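Local structure of putative glutathione S-transferase (3M1G) at residues I241-V253 and Y279-T293. The protein probably acts as a glutathione transferase of the omega-like, ECM4-related group, using glutathione as its thiol substrate. Numbering follows the deposited sequence.
Sequences ITEADIRLYPTLV and YLRDLFQTPGFGDTT
Leu252 and Leu280 mark the nearest backbone approach, 6.9 Å between their CA atoms, where helices 243-253 and 279-284 cross at -108° with axes 10.4 Å apart. Tyr249 fills the angle between them. A chi1 of 173°, which sets CG opposite the backbone N, carries the Tyr249 ring off the first helix toward Leu283, Phe284 and Phe289. Phe289 presents its edge to one ring face in a T-shaped stack, centroids 5.0 Å apart and planes at 83°, while Leu280 CD1 and Leu283 CB pack obliquely against Tyr249 CD1. A flat ring suits this slot, and its hydroxyl gives the far end a polar partner: Tyr249 OH donates to Thr293 OG1 (2.8 Å), which lies in the ring plane and in turn donates a hydrogen bond to Phe289 O. The two bonds tie the first helix to the 3-10 segment and loop that follow the second. Farther out, Phe289 CZ meets Ile246 CG1 at 3.8 Å, and Ile241 CG2 lies at the ring edge.

On the other flank, Tyr279 OH donates to the anti lone pair of Asp245 OD1 (2.6 Å). The same oxygen also accepts from the backbone of Leu236. Asp245 OD2 in turn takes the N-H of Thr242, the N-cap residue, in a nearly straight bond (2.9 Å). The buried aspartate thus links the start of its helix to Tyr279 and to the backbone of Leu236. Leu252 CD1 packs at the Tyr279 ring edge, 3.7 Å from CE2.

Helix 71-83, following the predicted nucleophile Cys70, touches Ile246, Tyr249 and Thr293. The Thr-x-x-Asp start of helix 243-253, where Asp245 accepts from the N-cap N-H, forms one half of a capping box, as in the N-capping box of the all-helical glutathione transferase C-terminal domain.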
loop_
_atom_site.group_PDB
_atom_site.type_symbol
_atom_site.label_atom_id
_atom_site.label_comp_id
_atom_site.label_asym_id
_atom_site.label_seq_id
_atom_site.Cartn_x
_atom_site.Cartn_y
_atom_site.Cartn_z
ATOM N N ILE A 241 22.756 16.956 -8.296
ATOM C CA ILE A 241 21.465 16.824 -8.956
ATOM C C ILE A 241 21.582 17.201 -10.442
ATOM O O ILE A 241 22.271 18.170 -10.802
ATOM C CB ILE A 241 20.394 17.702 -8.273
ATOM C CG1 ILE A 241 20.130 17.155 -6.873
ATOM C CG2 ILE A 241 19.081 17.804 -9.143
ATOM C CD1 ILE A 241 19.300 18.042 -5.942
ATOM N N THR A 242 20.969 16.378 -11.291
ATOM C CA THR A 242 20.873 16.636 -12.728
ATOM C C THR A 242 19.441 16.452 -13.233
ATOM O O THR A 242 18.537 16.026 -12.503
ATOM C CB THR A 242 21.777 15.664 -13.539
ATOM O OG1 THR A 242 21.385 14.305 -13.264
ATOM C CG2 THR A 242 23.296 15.865 -13.216
ATOM N N GLU A 243 19.236 16.801 -14.498
ATOM C CA GLU A 243 18.012 16.514 -15.219
ATOM C C GLU A 243 17.438 15.111 -14.965
ATOM O O GLU A 243 16.216 14.959 -14.907
ATOM C CB GLU A 243 18.276 16.688 -16.724
ATOM C CG GLU A 243 17.174 16.278 -17.686
ATOM C CD GLU A 243 16.077 17.351 -17.913
ATOM O OE1 GLU A 243 16.266 18.508 -17.487
ATOM O OE2 GLU A 243 15.043 17.017 -18.560
ATOM N N ALA A 244 18.298 14.094 -14.932
ATOM C CA ALA A 244 17.866 12.717 -14.634
ATOM C C ALA A 244 17.061 12.580 -13.340
ATOM O O ALA A 244 16.037 11.887 -13.299
ATOM C CB ALA A 244 19.104 11.752 -14.630
ATOM N N ASP A 245 17.498 13.270 -12.284
ATOM C CA ASP A 245 16.797 13.252 -10.991
ATOM C C ASP A 245 15.454 13.986 -11.081
ATOM O O ASP A 245 14.434 13.562 -10.506
ATOM C CB ASP A 245 17.696 13.867 -9.916
ATOM C CG ASP A 245 19.048 13.217 -9.839
ATOM O OD1 ASP A 245 19.119 12.003 -9.508
ATOM O OD2 ASP A 245 20.066 13.932 -10.099
ATOM N N ILE A 246 15.410 15.058 -11.881
ATOM C CA ILE A 246 14.198 15.795 -12.081
ATOM C C ILE A 246 13.137 14.974 -12.848
ATOM O O ILE A 246 11.938 15.201 -12.670
ATOM C CB ILE A 246 14.543 17.109 -12.759
ATOM C CG1 ILE A 246 15.348 17.967 -11.731
ATOM C CG2 ILE A 246 13.297 17.832 -13.259
ATOM C CD1 ILE A 246 16.217 18.967 -12.325
ATOM N N ARG A 247 13.578 14.035 -13.688
ATOM C CA ARG A 247 12.688 13.129 -14.376
ATOM C C ARG A 247 12.278 11.918 -13.512
ATOM O O ARG A 247 11.199 11.377 -13.693
ATOM C CB ARG A 247 13.309 12.636 -15.659
ATOM C CG ARG A 247 13.470 13.768 -16.648
ATOM C CD ARG A 247 13.888 13.270 -17.994
ATOM N NE ARG A 247 14.291 14.372 -18.859
ATOM C CZ ARG A 247 14.547 14.268 -20.162
ATOM N NH1 ARG A 247 14.916 15.350 -20.833
ATOM N NH2 ARG A 247 14.452 13.104 -20.800
ATOM N N LEU A 248 13.080 11.537 -12.536
ATOM C CA LEU A 248 12.723 10.399 -11.665
ATOM C C LEU A 248 11.835 10.835 -10.463
ATOM O O LEU A 248 10.841 10.182 -10.156
ATOM C CB LEU A 248 13.971 9.665 -11.201
ATOM C CG LEU A 248 13.780 8.524 -10.193
ATOM C CD1 LEU A 248 12.832 7.447 -10.754
ATOM C CD2 LEU A 248 15.132 7.940 -9.774
ATOM N N TYR A 249 12.180 11.954 -9.831
ATOM C CA TYR A 249 11.483 12.449 -8.656
ATOM C C TYR A 249 9.971 12.460 -8.757
ATOM O O TYR A 249 9.310 11.988 -7.846
ATOM C CB TYR A 249 12.023 13.821 -8.254
ATOM C CG TYR A 249 11.285 14.509 -7.163
ATOM C CD1 TYR A 249 11.581 14.268 -5.833
ATOM C CD2 TYR A 249 10.272 15.418 -7.452
ATOM C CE1 TYR A 249 10.893 14.923 -4.831
ATOM C CE2 TYR A 249 9.591 16.067 -6.455
ATOM C CZ TYR A 249 9.901 15.803 -5.141
ATOM O OH TYR A 249 9.206 16.478 -4.159
ATOM N N PRO A 250 9.403 12.960 -9.870
ATOM C CA PRO A 250 7.948 13.050 -9.913
ATOM C C PRO A 250 7.233 11.691 -9.800
ATOM O O PRO A 250 6.115 11.645 -9.276
ATOM C CB PRO A 250 7.679 13.707 -11.276
ATOM C CG PRO A 250 8.929 14.564 -11.516
ATOM C CD PRO A 250 10.030 13.640 -11.021
ATOM N N THR A 251 7.864 10.620 -10.282
ATOM C CA THR A 251 7.317 9.284 -10.118
ATOM C C THR A 251 7.452 8.806 -8.652
ATOM O O THR A 251 6.474 8.349 -8.041
ATOM C CB THR A 251 7.939 8.268 -11.102
ATOM O OG1 THR A 251 7.640 8.693 -12.443
ATOM C CG2 THR A 251 7.256 6.880 -10.922
ATOM N N LEU A 252 8.632 8.956 -8.083
ATOM C CA LEU A 252 8.893 8.481 -6.718
ATOM C C LEU A 252 8.057 9.206 -5.663
ATOM O O LEU A 252 7.546 8.563 -4.737
ATOM C CB LEU A 252 10.369 8.561 -6.347
ATOM C CG LEU A 252 11.346 7.672 -7.103
ATOM C CD1 LEU A 252 12.784 7.917 -6.561
ATOM C CD2 LEU A 252 10.980 6.176 -7.071
ATOM N N VAL A 253 7.876 10.513 -5.833
ATOM C CA VAL A 253 7.136 11.317 -4.874
ATOM C C VAL A 253 5.618 11.044 -4.868
ATOM O O VAL A 253 4.930 11.334 -3.880
ATOM C CB VAL A 253 7.444 12.799 -5.048
ATOM C CG1 VAL A 253 6.610 13.430 -6.202
ATOM C CG2 VAL A 253 7.268 13.533 -3.720
ATOM N N TYR A 279 17.303 8.888 -0.966
ATOM C CA TYR A 279 17.338 9.760 -2.165
ATOM C C TYR A 279 16.089 10.619 -2.316
ATOM O O TYR A 279 16.166 11.823 -2.552
ATOM C CB TYR A 279 17.589 8.859 -3.376
ATOM C CG TYR A 279 17.384 9.433 -4.772
ATOM C CD1 TYR A 279 18.393 10.089 -5.420
ATOM C CD2 TYR A 279 16.171 9.255 -5.446
ATOM C CE1 TYR A 279 18.223 10.561 -6.706
ATOM C CE2 TYR A 279 15.990 9.717 -6.738
ATOM C CZ TYR A 279 17.035 10.371 -7.362
ATOM O OH TYR A 279 16.903 10.837 -8.647
ATOM N N LEU A 280 14.921 10.005 -2.184
ATOM C CA LEU A 280 13.669 10.737 -2.273
ATOM C C LEU A 280 13.545 11.837 -1.249
ATOM O O LEU A 280 13.121 12.957 -1.560
ATOM C CB LEU A 280 12.474 9.783 -2.203
ATOM C CG LEU A 280 11.057 10.399 -2.281
ATOM C CD1 LEU A 280 10.860 11.318 -3.496
ATOM C CD2 LEU A 280 9.948 9.253 -2.207
ATOM N N ARG A 281 13.926 11.555 -0.014
ATOM C CA ARG A 281 13.874 12.573 1.027
ATOM C C ARG A 281 14.855 13.735 0.763
ATOM O O ARG A 281 14.511 14.914 0.966
ATOM C CB ARG A 281 14.145 11.939 2.396
ATOM C CG ARG A 281 12.943 11.134 2.921
ATOM C CD ARG A 281 13.251 10.468 4.223
ATOM N NE ARG A 281 14.196 9.379 4.061
ATOM C CZ ARG A 281 14.762 8.711 5.068
ATOM N NH1 ARG A 281 15.557 7.684 4.808
ATOM N NH2 ARG A 281 14.518 9.053 6.330
ATOM N N ASP A 282 16.068 13.387 0.342
ATOM C CA ASP A 282 17.167 14.340 0.013
ATOM C C ASP A 282 16.657 15.319 -1.066
ATOM O O ASP A 282 16.713 16.524 -0.912
ATOM C CB ASP A 282 18.354 13.473 -0.458
ATOM C CG ASP A 282 19.677 14.245 -0.693
ATOM O OD1 ASP A 282 19.781 15.443 -0.429
ATOM O OD2 ASP A 282 20.650 13.581 -1.112
ATOM N N LEU A 283 16.069 14.797 -2.127
ATOM C CA LEU A 283 15.483 15.640 -3.175
ATOM C C LEU A 283 14.299 16.455 -2.671
ATOM O O LEU A 283 14.227 17.671 -2.913
ATOM C CB LEU A 283 15.043 14.784 -4.356
ATOM C CG LEU A 283 16.131 14.093 -5.194
ATOM C CD1 LEU A 283 15.460 13.315 -6.327
ATOM C CD2 LEU A 283 17.164 15.138 -5.747
ATOM N N PHE A 284 13.369 15.807 -1.965
ATOM C CA PHE A 284 12.186 16.497 -1.454
ATOM C C PHE A 284 12.570 17.725 -0.651
ATOM O O PHE A 284 11.961 18.771 -0.793
ATOM C CB PHE A 284 11.294 15.575 -0.601
ATOM C CG PHE A 284 10.052 16.252 -0.085
ATOM C CD1 PHE A 284 10.075 16.974 1.107
ATOM C CD2 PHE A 284 8.861 16.192 -0.819
ATOM C CE1 PHE A 284 8.927 17.658 1.568
ATOM C CE2 PHE A 284 7.702 16.843 -0.357
ATOM C CZ PHE A 284 7.745 17.577 0.844
ATOM N N GLN A 285 13.590 17.583 0.172
ATOM C CA GLN A 285 14.042 18.652 1.077
ATOM C C GLN A 285 14.862 19.726 0.370
ATOM O O GLN A 285 15.256 20.687 0.999
ATOM C CB GLN A 285 14.820 18.057 2.245
ATOM C CG GLN A 285 13.961 17.081 3.076
ATOM C CD GLN A 285 14.727 16.243 4.064
ATOM O OE1 GLN A 285 15.901 16.492 4.344
ATOM N NE2 GLN A 285 14.055 15.218 4.613
ATOM N N THR A 286 15.050 19.598 -0.942
ATOM C CA THR A 286 15.808 20.580 -1.738
ATOM C C THR A 286 14.839 21.579 -2.373
ATOM O O THR A 286 13.756 21.206 -2.844
ATOM C CB THR A 286 16.612 19.854 -2.840
ATOM O OG1 THR A 286 17.467 18.873 -2.224
ATOM C CG2 THR A 286 17.445 20.824 -3.713
ATOM N N PRO A 287 15.220 22.866 -2.412
ATOM C CA PRO A 287 14.395 23.850 -3.111
ATOM C C PRO A 287 14.027 23.433 -4.513
ATOM O O PRO A 287 14.839 22.819 -5.200
ATOM C CB PRO A 287 15.298 25.108 -3.129
ATOM C CG PRO A 287 16.073 24.990 -1.885
ATOM C CD PRO A 287 16.379 23.497 -1.756
ATOM N N GLY A 288 12.801 23.757 -4.926
ATOM C CA GLY A 288 12.301 23.375 -6.239
ATOM C C GLY A 288 11.495 22.079 -6.245
ATOM O O GLY A 288 10.609 21.891 -7.078
ATOM N N PHE A 289 11.788 21.205 -5.295
ATOM C CA PHE A 289 11.224 19.845 -5.276
ATOM C C PHE A 289 9.982 19.823 -4.328
ATOM O O PHE A 289 8.835 19.932 -4.793
ATOM C CB PHE A 289 12.321 18.841 -4.877
ATOM C CG PHE A 289 13.374 18.612 -5.946
ATOM C CD1 PHE A 289 14.491 19.421 -6.032
ATOM C CD2 PHE A 289 13.253 17.570 -6.853
ATOM C CE1 PHE A 289 15.462 19.214 -6.998
ATOM C CE2 PHE A 289 14.242 17.335 -7.840
ATOM C CZ PHE A 289 15.349 18.182 -7.918
ATOM N N GLY A 290 10.207 19.744 -3.020
ATOM C CA GLY A 290 9.117 19.677 -2.058
ATOM C C GLY A 290 8.197 20.873 -2.099
ATOM O O GLY A 290 6.991 20.740 -1.893
ATOM N N ASP A 291 8.748 22.045 -2.413
ATOM C CA ASP A 291 7.959 23.276 -2.399
ATOM C C ASP A 291 7.165 23.459 -3.683
ATOM O O ASP A 291 6.532 24.485 -3.859
ATOM C CB ASP A 291 8.833 24.520 -2.006
ATOM C CG ASP A 291 9.928 24.887 -3.053
ATOM O OD1 ASP A 291 10.077 24.209 -4.109
ATOM O OD2 ASP A 291 10.653 25.907 -2.804
ATOM N N THR A 292 7.229 22.489 -4.607
ATOM C CA THR A 292 6.310 22.453 -5.728
ATOM C C THR A 292 5.399 21.176 -5.683
ATOM O O THR A 292 4.690 20.865 -6.675
ATOM C CB THR A 292 7.056 22.531 -7.047
ATOM O OG1 THR A 292 7.901 21.381 -7.225
ATOM C CG2 THR A 292 7.953 23.849 -7.128
ATOM N N THR A 293 5.454 20.437 -4.565
ATOM C CA THR A 293 4.757 19.148 -4.442
ATOM C C THR A 293 3.527 19.337 -3.552
ATOM O O THR A 293 3.670 19.624 -2.350
ATOM C CB THR A 293 5.676 18.079 -3.845
ATOM O OG1 THR A 293 6.839 17.944 -4.666
ATOM C CG2 THR A 293 4.966 16.691 -3.739
#